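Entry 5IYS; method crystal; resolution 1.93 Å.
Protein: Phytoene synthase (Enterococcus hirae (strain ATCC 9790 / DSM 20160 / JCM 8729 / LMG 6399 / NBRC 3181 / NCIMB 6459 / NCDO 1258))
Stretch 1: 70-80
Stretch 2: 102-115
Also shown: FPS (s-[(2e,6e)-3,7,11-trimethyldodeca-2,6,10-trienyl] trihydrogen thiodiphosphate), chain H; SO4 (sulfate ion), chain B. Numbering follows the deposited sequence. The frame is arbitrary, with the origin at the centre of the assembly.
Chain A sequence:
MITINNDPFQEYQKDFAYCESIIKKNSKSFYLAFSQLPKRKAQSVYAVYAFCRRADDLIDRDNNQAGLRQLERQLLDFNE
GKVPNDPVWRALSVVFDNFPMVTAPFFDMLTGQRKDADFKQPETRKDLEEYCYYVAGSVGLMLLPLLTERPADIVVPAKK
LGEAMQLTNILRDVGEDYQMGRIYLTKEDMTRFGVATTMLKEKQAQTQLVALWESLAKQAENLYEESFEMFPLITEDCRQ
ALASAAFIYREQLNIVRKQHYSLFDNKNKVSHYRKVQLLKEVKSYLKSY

Stretch 1 70-80: QLERQLLDFNE
Stretch 2 102-115: VTAPFFDMLTGQRK

How do the two segments lie against each other? Residues 70-80 are helical throughout, and 104-115 form a second helix running nearly antiparallel, at 167°, with the axes 10.7 Å apart at closest approach. Most backbone angles lie near -65/-40, but P105 is at -75/-20 and E80 at -73/-21; T103 has -81/-19. The register pairs E72 with L110 (CA to CA 7.0 Å), L75 with F107 (7.5 Å) and N79 with T103 (6.4 Å).

Which bump fills which hollow? L75 (chi1 t, chi2 p) points toward the second helix and lodges among F106, F107 and L110. Its CD2 lies 3.6 Å from L110 CD1 and 3.7 Å from the backbone C of F106, and both L75 CD1 and L75 CD2 lie 4.0 Å from F106 CB. L110 (m, t) points toward the first helix and fits among L71 (t, p), E72 (m, t) and L75: its CD2 meets L71 CD2 at 3.9 Å, its CD1 meets E72 CG at 3.7 Å.

How is the F107 ring held? With chi1 -85° and chi2 -69°, its CA-to-CB bond points sideways but the ring swings inward. L75 CD2 sits over one face, 3.8 Å from the ring centroid and 22° off the normal, a CH-pi contact. N79 CG approaches the edge, 3.8 Å from F107 CE2, and L76 (m, t) CD2 comes to 3.5 Å from F107 CE1.

What closes the two ends? At one, T103 (chi1 p) donates a short hydrogen bond from OG1 to OD1 of N79 (chi1 t, chi2 52°), 2.6 Å, while T103 CG2 lies at the edge of the F78 ring, 4.1 Å from F78 CD2. At the other, extended R114 (t, t, t) forms a long salt bridge, NH1 to E72 OE1 at 3.6 Å. Its NE and NH2 donate to sulfate O4 (2.8 Å) and O3 (3.1 Å).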

ATOM      1  N   GLN A  70      -5.337  14.183  16.223  1.00 34.79           N
ATOM      2  CA  GLN A  70      -6.780  14.282  16.059  1.00 32.99           C
ATOM      3  C   GLN A  70      -7.357  13.025  15.394  1.00 27.18           C
ATOM      4  O   GLN A  70      -8.476  12.614  15.688  1.00 25.58           O
ATOM      5  CB  GLN A  70      -7.137  15.465  15.168  1.00 33.98           C
ATOM      6  CG  GLN A  70      -8.631  15.477  14.888  1.00 40.42           C
ATOM      7  CD  GLN A  70      -9.077  16.574  13.943  1.00 52.08           C
ATOM      8  OE1 GLN A  70      -8.287  17.085  13.142  1.00 54.83           O
ATOM      9  NE2 GLN A  70     -10.369  16.913  14.005  1.00 51.38           N
ATOM     10  N   LEU A  71      -6.655  12.542  14.376  1.00 25.93           N
ATOM     11  CA  LEU A  71      -7.066  11.353  13.641  1.00 25.40           C
ATOM     12  C   LEU A  71      -7.053  10.163  14.598  1.00 26.09           C
ATOM     13  O   LEU A  71      -7.951   9.325  14.564  1.00 26.08           O
ATOM     14  CB  LEU A  71      -6.152  11.122  12.420  1.00 23.77           C
ATOM     15  CG  LEU A  71      -6.513   9.977  11.478  1.00 25.98           C
ATOM     16  CD1 LEU A  71      -7.945  10.167  10.999  1.00 24.19           C
ATOM     17  CD2 LEU A  71      -5.585   9.892  10.272  1.00 27.66           C
ATOM     18  N   GLU A  72      -6.076  10.122  15.497  1.00 27.37           N
ATOM     19  CA  GLU A  72      -5.988   9.012  16.454  1.00 30.01           C
ATOM     20  C   GLU A  72      -7.150   9.081  17.438  1.00 29.30           C
ATOM     21  O   GLU A  72      -7.667   8.054  17.869  1.00 27.00           O
ATOM     22  CB  GLU A  72      -4.674   9.053  17.251  1.00 31.55           C
ATOM     23  CG  GLU A  72      -3.378   8.872  16.442  1.00 41.07           C
ATOM     24  CD  GLU A  72      -2.111   9.357  17.167  1.00 55.06           C
ATOM     25  OE1 GLU A  72      -1.946   9.055  18.372  1.00 64.82           O
ATOM     26  OE2 GLU A  72      -1.251  10.015  16.531  1.00 57.32           O
ATOM     27  N   ARG A  73      -7.565  10.294  17.794  1.00 28.88           N
ATOM     28  CA  ARG A  73      -8.662  10.446  18.735  1.00 28.39           C
ATOM     29  C   ARG A  73      -9.982  10.016  18.112  1.00 25.57           C
ATOM     30  O   ARG A  73     -10.841   9.472  18.801  1.00 26.49           O
ATOM     31  CB  ARG A  73      -8.793  11.902  19.187  1.00 32.91           C
ATOM     32  CG  ARG A  73     -10.075  12.158  19.979  1.00 40.64           C
ATOM     33  CD  ARG A  73     -10.153  13.587  20.510  1.00 58.08           C
ATOM     34  NE  ARG A  73     -10.664  14.543  19.526  1.00 63.71           N
ATOM     35  CZ  ARG A  73      -9.986  15.602  19.078  1.00 67.39           C
ATOM     36  NH1 ARG A  73      -8.745  15.831  19.492  1.00 66.65           N
ATOM     37  NH2 ARG A  73     -10.549  16.439  18.217  1.00 63.44           N
ATOM     38  N   GLN A  74     -10.159  10.332  16.832  1.00 22.48           N
ATOM     39  CA  GLN A  74     -11.335   9.888  16.092  1.00 24.43           C
ATOM     40  C   GLN A  74     -11.417   8.362  15.991  1.00 20.46           C
ATOM     41  O   GLN A  74     -12.482   7.772  16.171  1.00 19.62           O
ATOM     42  CB  GLN A  74     -11.305  10.500  14.702  1.00 23.17           C
ATOM     43  CG  GLN A  74     -11.562  11.980  14.766  1.00 26.83           C
ATOM     44  CD  GLN A  74     -11.406  12.630  13.422  1.00 26.82           C
ATOM     45  OE1 GLN A  74     -10.675  12.145  12.566  1.00 27.90           O
ATOM     46  NE2 GLN A  74     -12.032  13.794  13.256  1.00 35.36           N
ATOM     47  N   LEU A  75     -10.265   7.736  15.813  1.00 20.30           N
ATOM     48  CA  LEU A  75     -10.223   6.281  15.682  1.00 19.48           C
ATOM     49  C   LEU A  75     -10.545   5.645  17.043  1.00 20.15           C
ATOM     50  O   LEU A  75     -11.258   4.639  17.115  1.00 20.50           O
ATOM     51  CB  LEU A  75      -8.815   5.862  15.225  1.00 22.03           C
ATOM     52  CG  LEU A  75      -8.569   4.344  15.168  1.00 15.20           C
ATOM     53  CD1 LEU A  75      -9.602   3.636  14.333  1.00 19.57           C
ATOM     54  CD2 LEU A  75      -7.106   4.142  14.636  1.00 16.89           C
ATOM     55  N   LEU A  76     -10.016   6.216  18.128  1.00 23.19           N
ATOM     56  CA  LEU A  76     -10.343   5.703  19.452  1.00 22.99           C
ATOM     57  C   LEU A  76     -11.844   5.801  19.687  1.00 20.94           C
ATOM     58  O   LEU A  76     -12.453   4.872  20.219  1.00 24.30           O
ATOM     59  CB  LEU A  76      -9.588   6.421  20.583  1.00 26.22           C
ATOM     60  CG  LEU A  76      -8.085   6.111  20.705  1.00 31.27           C
ATOM     61  CD1 LEU A  76      -7.354   7.209  21.485  1.00 31.61           C
ATOM     62  CD2 LEU A  76      -7.808   4.732  21.335  1.00 33.13           C
ATOM     63  N   ASP A  77     -12.444   6.901  19.277  1.00 22.00           N
ATOM     64  CA  ASP A  77     -13.893   7.054  19.444  1.00 24.98           C
ATOM     65  C   ASP A  77     -14.619   5.980  18.639  1.00 24.24           C
ATOM     66  O   ASP A  77     -15.597   5.380  19.103  1.00 24.53           O
ATOM     67  CB  ASP A  77     -14.350   8.456  19.005  1.00 26.66           C
ATOM     68  CG  ASP A  77     -14.070   9.548  20.057  1.00 37.52           C
ATOM     69  OD1 ASP A  77     -13.818   9.239  21.243  1.00 36.75           O
ATOM     70  OD2 ASP A  77     -14.136  10.747  19.698  1.00 36.91           O
ATOM     71  N   PHE A  78     -14.206   5.835  17.382  1.00 20.28           N
ATOM     72  CA  PHE A  78     -14.821   4.912  16.459  1.00 15.90           C
ATOM     73  C   PHE A  78     -14.745   3.515  17.074  1.00 18.09           C
ATOM     74  O   PHE A  78     -15.725   2.776  17.067  1.00 21.39           O
ATOM     75  CB  PHE A  78     -14.006   4.893  15.152  1.00 17.64           C
ATOM     76  CG  PHE A  78     -14.642   4.076  14.058  1.00 17.98           C
ATOM     77  CD1 PHE A  78     -15.670   4.604  13.291  1.00 20.96           C
ATOM     78  CD2 PHE A  78     -14.195   2.791  13.791  1.00 21.70           C
ATOM     79  CE1 PHE A  78     -16.208   3.891  12.223  1.00 23.10           C
ATOM     80  CE2 PHE A  78     -14.769   2.035  12.773  1.00 22.58           C
ATOM     81  CZ  PHE A  78     -15.785   2.564  12.002  1.00 19.08           C
ATOM     82  N   ASN A  79     -13.562   3.166  17.560  1.00 18.58           N
ATOM     83  CA  ASN A  79     -13.309   1.892  18.220  1.00 23.37           C
ATOM     84  C   ASN A  79     -14.256   1.637  19.391  1.00 23.61           C
ATOM     85  O   ASN A  79     -14.702   0.508  19.606  1.00 20.79           O
ATOM     86  CB  ASN A  79     -11.851   1.834  18.694  1.00 22.07           C
ATOM     87  CG  ASN A  79     -11.477   0.484  19.250  1.00 22.86           C
ATOM     88  OD1 ASN A  79     -11.685  -0.540  18.609  1.00 23.49           O
ATOM     89  ND2 ASN A  79     -10.916   0.468  20.461  1.00 24.49           N
ATOM     90  N   GLU A  80     -14.600   2.700  20.107  1.00 25.65           N
ATOM     91  CA  GLU A  80     -15.591   2.606  21.183  1.00 29.54           C
ATOM     92  C   GLU A  80     -17.028   2.447  20.690  1.00 30.97           C
ATOM     93  O   GLU A  80     -17.895   1.957  21.417  1.00 35.63           O
ATOM     94  CB  GLU A  80     -15.491   3.826  22.091  1.00 31.23           C
ATOM     95  CG  GLU A  80     -14.205   3.848  22.861  1.00 29.23           C
ATOM     96  CD  GLU A  80     -14.036   5.089  23.709  1.00 47.54           C
ATOM     97  OE1 GLU A  80     -14.491   6.185  23.304  1.00 48.44           O
ATOM     98  OE2 GLU A  80     -13.419   4.956  24.786  1.00 51.05           O
ATOM     99  N   VAL A 102     -12.011  -4.914  11.463  1.00 17.68           N
ATOM    100  CA  VAL A 102     -11.422  -4.794  12.803  1.00 21.45           C
ATOM    101  C   VAL A 102     -10.583  -3.528  12.907  1.00 18.96           C
ATOM    102  O   VAL A 102      -9.894  -3.140  11.960  1.00 17.17           O
ATOM    103  CB  VAL A 102     -10.615  -6.064  13.208  1.00 22.60           C
ATOM    104  CG1 VAL A 102     -11.541  -7.282  13.189  1.00 24.96           C
ATOM    105  CG2 VAL A 102      -9.503  -6.326  12.229  1.00 26.16           C
ATOM    106  N   THR A 103     -10.573  -2.890  14.069  1.00 19.33           N
ATOM    107  CA  THR A 103      -9.878  -1.611  14.176  1.00 16.43           C
ATOM    108  C   THR A 103      -8.362  -1.751  14.372  1.00 16.29           C
ATOM    109  O   THR A 103      -7.637  -0.788  14.167  1.00 16.80           O
ATOM    110  CB  THR A 103     -10.421  -0.748  15.338  1.00 17.96           C
ATOM    111  OG1 THR A 103     -10.319  -1.487  16.571  1.00 18.17           O
ATOM    112  CG2 THR A 103     -11.877  -0.358  15.060  1.00 16.25           C
ATOM    113  N   ALA A 104      -7.879  -2.917  14.802  1.00 15.66           N
ATOM    114  CA  ALA A 104      -6.458  -3.059  15.129  1.00 15.95           C
ATOM    115  C   ALA A 104      -5.481  -2.629  14.037  1.00 17.80           C
ATOM    116  O   ALA A 104      -4.545  -1.899  14.332  1.00 19.45           O
ATOM    117  CB  ALA A 104      -6.116  -4.505  15.614  1.00 20.67           C
ATOM    118  N   PRO A 105      -5.748  -2.981  12.758  1.00 17.31           N
ATOM    119  CA  PRO A 105      -4.750  -2.583  11.766  1.00 17.58           C
ATOM    120  C   PRO A 105      -4.838  -1.092  11.462  1.00 15.29           C
ATOM    121  O   PRO A 105      -3.847  -0.488  11.031  1.00 16.76           O
ATOM    122  CB  PRO A 105      -5.059  -3.435  10.527  1.00 17.54           C
ATOM    123  CG  PRO A 105      -6.421  -4.063  10.770  1.00 20.68           C
ATOM    124  CD  PRO A 105      -6.717  -3.972  12.264  1.00 18.96           C
ATOM    125  N   PHE A 106      -5.976  -0.481  11.757  1.00 13.21           N
ATOM    126  CA  PHE A 106      -6.111   0.973  11.549  1.00 14.15           C
ATOM    127  C   PHE A 106      -5.226   1.700  12.564  1.00 16.88           C
ATOM    128  O   PHE A 106      -4.571   2.692  12.236  1.00 18.45           O
ATOM    129  CB  PHE A 106      -7.582   1.423  11.701  1.00 14.28           C
ATOM    130  CG  PHE A 106      -8.470   0.963  10.570  1.00 15.38           C
ATOM    131  CD1 PHE A 106      -8.977  -0.328  10.547  1.00 14.44           C
ATOM    132  CD2 PHE A 106      -8.728   1.805   9.499  1.00 18.32           C
ATOM    133  CE1 PHE A 106      -9.743  -0.776   9.457  1.00 16.85           C
ATOM    134  CE2 PHE A 106      -9.533   1.392   8.459  1.00 20.25           C
ATOM    135  CZ  PHE A 106     -10.007   0.080   8.420  1.00 20.49           C
ATOM    136  N   PHE A 107      -5.172   1.161  13.784  1.00 16.59           N
ATOM    137  CA  PHE A 107      -4.329   1.715  14.838  1.00 17.35           C
ATOM    138  C   PHE A 107      -2.857   1.515  14.440  1.00 18.12           C
ATOM    139  O   PHE A 107      -2.038   2.415  14.570  1.00 17.95           O
ATOM    140  CB  PHE A 107      -4.631   0.955  16.143  1.00 18.29           C
ATOM    141  CG  PHE A 107      -5.802   1.483  16.918  1.00 22.73           C
ATOM    142  CD1 PHE A 107      -5.732   2.726  17.551  1.00 30.40           C
ATOM    143  CD2 PHE A 107      -6.946   0.719  17.071  1.00 23.54           C
ATOM    144  CE1 PHE A 107      -6.813   3.208  18.296  1.00 25.78           C
ATOM    145  CE2 PHE A 107      -7.993   1.147  17.881  1.00 23.58           C
ATOM    146  CZ  PHE A 107      -7.947   2.411  18.456  1.00 27.69           C
ATOM    147  N   ASP A 108      -2.531   0.328  13.932  1.00 16.01           N
ATOM    148  CA  ASP A 108      -1.184   0.041  13.436  1.00 16.00           C
ATOM    149  C   ASP A 108      -0.703   1.039  12.368  1.00 17.45           C
ATOM    150  O   ASP A 108       0.460   1.416  12.361  1.00 18.09           O
ATOM    151  CB  ASP A 108      -1.071  -1.415  12.926  1.00 12.34           C
ATOM    152  CG  ASP A 108      -1.154  -2.449  14.045  1.00 18.30           C
ATOM    153  OD1 ASP A 108      -0.954  -2.050  15.219  1.00 21.71           O
ATOM    154  OD2 ASP A 108      -1.363  -3.671  13.769  1.00 20.80           O
ATOM    155  N   MET A 109      -1.536   1.338  11.374  1.00 17.20           N
ATOM    156  CA  MET A 109      -1.230   2.380  10.399  1.00 18.42           C
ATOM    157  C   MET A 109      -0.855   3.721  11.059  1.00 17.90           C
ATOM    158  O   MET A 109       0.139   4.339  10.678  1.00 17.34           O
ATOM    159  CB  MET A 109      -2.420   2.552   9.432  1.00 16.77           C
ATOM    160  CG  MET A 109      -2.346   3.733   8.432  1.00 16.39           C
ATOM    161  SD  MET A 109      -0.886   3.648   7.383  1.00 21.68           S
ATOM    162  CE  MET A 109      -1.384   2.519   6.067  1.00 16.87           C
ATOM    163  N   LEU A 110      -1.640   4.187  12.026  1.00 16.44           N
ATOM    164  CA  LEU A 110      -1.334   5.495  12.623  1.00 18.82           C
ATOM    165  C   LEU A 110       0.013   5.394  13.359  1.00 20.67           C
ATOM    166  O   LEU A 110       0.761   6.351  13.418  1.00 20.32           O
ATOM    167  CB  LEU A 110      -2.430   5.909  13.599  1.00 18.90           C
ATOM    168  CG  LEU A 110      -3.791   6.007  12.890  1.00 17.44           C
ATOM    169  CD1 LEU A 110      -4.801   6.711  13.789  1.00 20.18           C
ATOM    170  CD2 LEU A 110      -3.628   6.765  11.581  1.00 19.73           C
ATOM    171  N   THR A 111       0.304   4.236  13.949  1.00 20.33           N
ATOM    172  CA  THR A 111       1.539   4.069  14.725  1.00 19.38           C
ATOM    173  C   THR A 111       2.731   4.092  13.782  1.00 21.41           C
ATOM    174  O   THR A 111       3.778   4.682  14.087  1.00 20.66           O
ATOM    175  CB  THR A 111       1.535   2.684  15.415  1.00 19.07           C
ATOM    176  OG1 THR A 111       0.495   2.660  16.394  1.00 22.18           O
ATOM    177  CG2 THR A 111       2.882   2.384  16.066  1.00 22.63           C
ATOM    178  N   GLY A 112       2.556   3.496  12.601  1.00 20.30           N
ATOM    179  CA  GLY A 112       3.604   3.529  11.602  1.00 19.98           C
ATOM    180  C   GLY A 112       3.805   4.935  11.065  1.00 22.07           C
ATOM    181  O   GLY A 112       4.942   5.400  10.904  1.00 21.56           O
ATOM    182  N   GLN A 113       2.713   5.613  10.748  1.00 22.22           N
ATOM    183  CA  GLN A 113       2.844   6.999  10.292  1.00 22.69           C
ATOM    184  C   GLN A 113       3.583   7.861  11.309  1.00 24.37           C
ATOM    185  O   GLN A 113       4.330   8.762  10.928  1.00 25.28           O
ATOM    186  CB  GLN A 113       1.493   7.624   9.973  1.00 23.57           C
ATOM    187  CG  GLN A 113       0.791   6.980   8.799  1.00 25.06           C
ATOM    188  CD  GLN A 113       1.564   7.167   7.512  1.00 27.47           C
ATOM    189  OE1 GLN A 113       2.234   8.170   7.329  1.00 29.96           O
ATOM    190  NE2 GLN A 113       1.600   6.136   6.692  1.00 24.51           N
ATOM    191  N   ARG A 114       3.243   7.701  12.582  1.00 23.52           N
ATOM    192  CA  ARG A 114       3.824   8.511  13.657  1.00 27.65           C
ATOM    193  C   ARG A 114       5.345   8.284  13.735  1.00 27.98           C
ATOM    194  O   ARG A 114       6.133   9.221  13.890  1.00 28.61           O
ATOM    195  CB  ARG A 114       3.139   8.150  14.987  1.00 26.58           C
ATOM    196  CG  ARG A 114       3.502   9.026  16.199  1.00 34.03           C
ATOM    197  CD  ARG A 114       2.595   8.715  17.399  1.00 32.15           C
ATOM    198  NE  ARG A 114       3.147   9.179  18.673  1.00 36.06           N
ATOM    199  CZ  ARG A 114       2.513   9.092  19.840  1.00 37.33           C
ATOM    200  NH1 ARG A 114       1.287   8.586  19.891  1.00 42.47           N
ATOM    201  NH2 ARG A 114       3.117   9.469  20.961  1.00 38.55           N
ATOM    202  N   LYS A 115       5.766   7.053  13.489  1.00 27.39           N
ATOM    203  CA  LYS A 115       7.191   6.755  13.401  1.00 31.42           C
ATOM    204  C   LYS A 115       7.916   7.438  12.240  1.00 32.98           C
ATOM    205  O   LYS A 115       9.064   7.881  12.376  1.00 34.39           O
ATOM    206  CB  LYS A 115       7.434   5.250  13.338  1.00 29.02           C
ATOM    207  CG  LYS A 115       8.800   4.877  13.884  1.00 33.03           C
ATOM    208  CD  LYS A 115       9.562   3.971  12.955  1.00 36.85           C
ATOM    209  CE  LYS A 115      10.846   3.507  13.640  1.00 38.13           C
ATOM    210  NZ  LYS A 115      11.792   4.625  13.907  1.00 41.59           N
TER
HETATM  211  C1  FPS H 507       2.245   5.131   0.235  1.00 43.94           C
HETATM  212  S1  FPS H 507       3.940   4.746   0.547  1.00 52.16           S
HETATM  213  C2  FPS H 507       1.521   5.301   1.548  1.00 39.65           C
HETATM  214  C3  FPS H 507       1.235   4.304   2.405  1.00 38.60           C
HETATM  215  C4  FPS H 507       1.694   2.883   2.210  1.00 33.82           C
HETATM  216  C5  FPS H 507       0.454   4.654   3.651  1.00 33.54           C
HETATM  217  C6  FPS H 507      -1.020   4.909   3.339  1.00 22.93           C
HETATM  218  C7  FPS H 507      -1.584   3.812   2.452  1.00 22.36           C
HETATM  219  C8  FPS H 507      -2.321   4.101   1.369  1.00 26.60           C
HETATM  220  C10 FPS H 507      -2.781   2.939   0.522  1.00 23.92           C
HETATM  221  C9  FPS H 507      -2.590   5.526   0.963  1.00 25.91           C
HETATM  222  C11 FPS H 507      -4.146   2.419   0.915  1.00 23.61           C
HETATM  223  C12 FPS H 507      -4.558   1.594  -0.297  1.00 17.85           C
HETATM  224  C13 FPS H 507      -5.703   0.891  -0.380  1.00 19.83           C
HETATM  225  C14 FPS H 507      -6.722   0.845   0.716  1.00 19.47           C
HETATM  226  C15 FPS H 507      -5.960   0.108  -1.629  1.00 17.53           C
HETATM  227  PA  FPS H 507       4.721   6.632   0.484  1.00 46.32           P
HETATM  228  O1A FPS H 507       4.098   7.457   1.548  1.00 45.10           O
HETATM  229  O2A FPS H 507       6.306   6.535   0.749  1.00 40.73           O
HETATM  230  O3A FPS H 507       4.621   7.141  -1.051  1.00 47.53           O
HETATM  231  PB  FPS H 507       3.689   8.284  -1.655  1.00 53.74           P
HETATM  232  O1B FPS H 507       4.641   9.339  -2.151  1.00 55.27           O
HETATM  233  O2B FPS H 507       2.743   8.900  -0.647  1.00 53.73           O
HETATM  234  O3B FPS H 507       2.890   7.641  -2.769  1.00 49.12           O
HETATM  235  S   SO4 B 501       6.759   9.557  19.648  1.00 54.93           S
HETATM  236  O1  SO4 B 501       7.248   8.379  20.350  1.00 47.97           O
HETATM  237  O2  SO4 B 501       7.887  10.312  19.112  1.00 52.82           O
HETATM  238  O3  SO4 B 501       5.998  10.411  20.566  1.00 53.87           O
HETATM  239  O4  SO4 B 501       5.894   9.118  18.546  1.00 52.86           O